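Long-range contact in type III Pentaketide Synthase (Neurospora crassa, PDB 3EUO), which probably acts as an acyltransferase of the chalcone and stilbene synthase family, building pentaketide products as a type III polyketide synthase: residues Thr6-Gln11 against Ala222-Leu227. Residues are numbered along the deposited sequence; the frame is centred on the assembly and turned at random.
Sequences TGLGVQ and AIYDLL
The CD1 methyl of I223 lies directly over the peptide group that links T6 to G7. I223 CD1 comes within 3.1 Å of T6 O and 3.2 Å of T6 C, which is tight for a methyl group. I223 chi2 is 99°, well off a staggered position, so this placing looks strained. G7 has no side chain, and its N sits under the same methyl, 3.5 Å from I223 CD1.

L8 packs against the same side chain, at a different flank. Its CG stands anti to its own carbonyl carbon (chi1 -57°), and the two side chains cross obliquely. The CD1 methyl of L8 settles against the branch point of I223, 3.8 Å from CG2 and equally near CB and CD1. The second methyl, L8 CD2, meets the edge of the Y224 ring near its plane, 4.3 Å from CE2. The ring's hydroxyl lies beyond this contact and is bonded to L339 O in helix 334-342. Beside the I223 contact, T6 CG2 touches A222 CB at 4.1 Å. An alanine at I223 would lose the CD1 methyl over the T6 peptide and most of the surface that L8 CD1 rests on, and would probably loosen the packing between strand 4-11 and the start of strand 224-233.

The segments come closest at T6 and A222, in the loop that leads into strand 224-233. T6 CA and A222 CA are 4.4 Å apart, and the chains then diverge. L8 N turns to E95 OE1 of helix 70-96, while T6 and G7 pair through the backbone with I209 of strand 204-211. I223 and Y224 both face I5 in a classic beta bulge. It marks where the N-terminal strand 4-11 joins strand 224-233, at the seam between the two halves of a thiolase-like fold.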
ATOM      1  N   THR A   6       7.421  16.423  14.665  1.00 14.60           N
ATOM      2  CA  THR A   6       6.944  17.258  15.774  1.00 14.78           C
ATOM      3  C   THR A   6       6.330  16.450  16.918  1.00 14.93           C
ATOM      4  O   THR A   6       6.063  16.985  17.998  1.00 15.04           O
ATOM      5  CB  THR A   6       5.950  18.313  15.298  1.00 14.88           C
ATOM      6  OG1 THR A   6       4.903  17.675  14.563  1.00 15.22           O
ATOM      7  CG2 THR A   6       6.639  19.334  14.403  1.00 14.80           C
ATOM      8  N   GLY A   7       6.114  15.161  16.682  1.00 14.61           N
ATOM      9  CA  GLY A   7       5.671  14.260  17.744  1.00 14.33           C
ATOM     10  C   GLY A   7       5.985  12.823  17.393  1.00 14.40           C
ATOM     11  O   GLY A   7       6.086  12.479  16.215  1.00 14.43           O
ATOM     12  N   LEU A   8       6.154  11.992  18.419  1.00 14.26           N
ATOM     13  CA  LEU A   8       6.326  10.553  18.242  1.00 13.96           C
ATOM     14  C   LEU A   8       5.511   9.854  19.312  1.00 14.00           C
ATOM     15  O   LEU A   8       5.377  10.363  20.432  1.00 14.36           O
ATOM     16  CB  LEU A   8       7.800  10.131  18.372  1.00 13.90           C
ATOM     17  CG  LEU A   8       8.868  10.760  17.476  1.00 13.64           C
ATOM     18  CD1 LEU A   8       9.493  11.998  18.140  1.00 16.02           C
ATOM     19  CD2 LEU A   8       9.953   9.732  17.155  1.00 13.85           C
ATOM     20  N   GLY A   9       4.971   8.692  18.966  1.00 13.94           N
ATOM     21  CA  GLY A   9       4.241   7.861  19.909  1.00 14.35           C
ATOM     22  C   GLY A   9       4.474   6.395  19.631  1.00 15.08           C
ATOM     23  O   GLY A   9       4.619   5.982  18.473  1.00 15.04           O
ATOM     24  N   VAL A  10       4.507   5.606  20.699  1.00 15.13           N
ATOM     25  CA  VAL A  10       4.761   4.179  20.593  1.00 15.52           C
ATOM     26  C   VAL A  10       3.828   3.475  21.557  1.00 15.58           C
ATOM     27  O   VAL A  10       3.626   3.933  22.685  1.00 15.15           O
ATOM     28  CB  VAL A  10       6.233   3.839  20.937  1.00 15.68           C
ATOM     29  CG1 VAL A  10       6.489   2.327  20.860  1.00 16.14           C
ATOM     30  CG2 VAL A  10       7.191   4.591  20.014  1.00 16.01           C
ATOM     31  N   GLN A  11       3.242   2.370  21.106  1.00 15.12           N
ATOM     32  CA  GLN A  11       2.414   1.557  21.986  1.00 15.82           C
ATOM     33  C   GLN A  11       2.672   0.080  21.752  1.00 15.62           C
ATOM     34  O   GLN A  11       2.250  -0.492  20.741  1.00 15.52           O
ATOM     35  CB  GLN A  11       0.923   1.888  21.824  1.00 15.95           C
ATOM     36  CG  GLN A  11       0.015   1.136  22.796  1.00 18.38           C
ATOM     37  CD  GLN A  11       0.209   1.562  24.244  1.00 21.55           C
ATOM     38  OE1 GLN A  11       0.532   2.715  24.532  1.00 21.60           O
ATOM     39  NE2 GLN A  11       0.006   0.627  25.163  1.00 24.97           N
ATOM     40  N   ALA A 222      10.264  21.195  17.642  1.00 26.32           N
ATOM     41  CA  ALA A 222      10.210  19.922  16.940  1.00 24.62           C
ATOM     42  C   ALA A 222      11.208  19.000  17.618  1.00 23.46           C
ATOM     43  O   ALA A 222      12.065  19.459  18.375  1.00 22.90           O
ATOM     44  CB  ALA A 222      10.548  20.097  15.474  1.00 24.52           C
ATOM     45  N   ILE A 223      11.082  17.701  17.369  1.00 22.02           N
ATOM     46  CA  ILE A 223      11.995  16.729  17.958  1.00 20.52           C
ATOM     47  C   ILE A 223      13.176  16.500  17.019  1.00 19.84           C
ATOM     48  O   ILE A 223      14.332  16.570  17.437  1.00 19.38           O
ATOM     49  CB  ILE A 223      11.288  15.397  18.320  1.00 20.83           C
ATOM     50  CG1 ILE A 223      10.188  15.635  19.352  1.00 21.23           C
ATOM     51  CG2 ILE A 223      12.267  14.419  18.923  1.00 20.04           C
ATOM     52  CD1 ILE A 223       8.837  15.721  18.776  1.00 24.19           C
ATOM     53  N   TYR A 224      12.874  16.243  15.747  1.00 18.72           N
ATOM     54  CA  TYR A 224      13.893  16.062  14.719  1.00 17.85           C
ATOM     55  C   TYR A 224      13.504  16.873  13.499  1.00 17.81           C
ATOM     56  O   TYR A 224      12.316  17.020  13.213  1.00 18.24           O
ATOM     57  CB  TYR A 224      13.989  14.599  14.275  1.00 17.31           C
ATOM     58  CG  TYR A 224      14.331  13.588  15.345  1.00 16.52           C
ATOM     59  CD1 TYR A 224      15.651  13.415  15.778  1.00 16.21           C
ATOM     60  CD2 TYR A 224      13.346  12.773  15.895  1.00 15.48           C
ATOM     61  CE1 TYR A 224      15.973  12.473  16.753  1.00 16.46           C
ATOM     62  CE2 TYR A 224      13.661  11.817  16.870  1.00 16.43           C
ATOM     63  CZ  TYR A 224      14.978  11.676  17.290  1.00 16.10           C
ATOM     64  OH  TYR A 224      15.286  10.733  18.251  1.00 16.14           O
ATOM     65  N   ASP A 225      14.500  17.396  12.791  1.00 17.49           N
ATOM     66  CA  ASP A 225      14.298  17.902  11.434  1.00 17.35           C
ATOM     67  C   ASP A 225      14.730  16.818  10.446  1.00 16.73           C
ATOM     68  O   ASP A 225      15.759  16.172  10.642  1.00 16.72           O
ATOM     69  CB  ASP A 225      15.114  19.171  11.201  1.00 17.91           C
ATOM     70  CG  ASP A 225      14.705  20.307  12.117  1.00 20.42           C
ATOM     71  OD1 ASP A 225      13.506  20.652  12.146  1.00 23.87           O
ATOM     72  OD2 ASP A 225      15.586  20.857  12.805  1.00 23.79           O
ATOM     73  N   LEU A 226      13.936  16.601   9.399  1.00 16.26           N
ATOM     74  CA  LEU A 226      14.280  15.599   8.389  1.00 15.75           C
ATOM     75  C   LEU A 226      15.021  16.295   7.248  1.00 15.82           C
ATOM     76  O   LEU A 226      14.452  17.137   6.561  1.00 16.10           O
ATOM     77  CB  LEU A 226      13.024  14.872   7.887  1.00 15.46           C
ATOM     78  CG  LEU A 226      13.164  13.852   6.751  1.00 15.22           C
ATOM     79  CD1 LEU A 226      14.215  12.781   7.046  1.00 13.40           C
ATOM     80  CD2 LEU A 226      11.806  13.214   6.449  1.00 15.16           C
ATOM     81  N   LEU A 227      16.294  15.946   7.059  1.00 15.74           N
ATOM     82  CA  LEU A 227      17.149  16.690   6.129  1.00 15.81           C
ATOM     83  C   LEU A 227      17.305  16.030   4.772  1.00 15.63           C
ATOM     84  O   LEU A 227      17.482  16.703   3.757  1.00 15.16           O
ATOM     85  CB  LEU A 227      18.534  16.929   6.741  1.00 15.98           C
ATOM     86  CG  LEU A 227      18.584  17.693   8.071  1.00 17.42           C
ATOM     87  CD1 LEU A 227      20.031  17.848   8.533  1.00 18.23           C
ATOM     88  CD2 LEU A 227      17.893  19.044   7.975  1.00 17.79           C
TER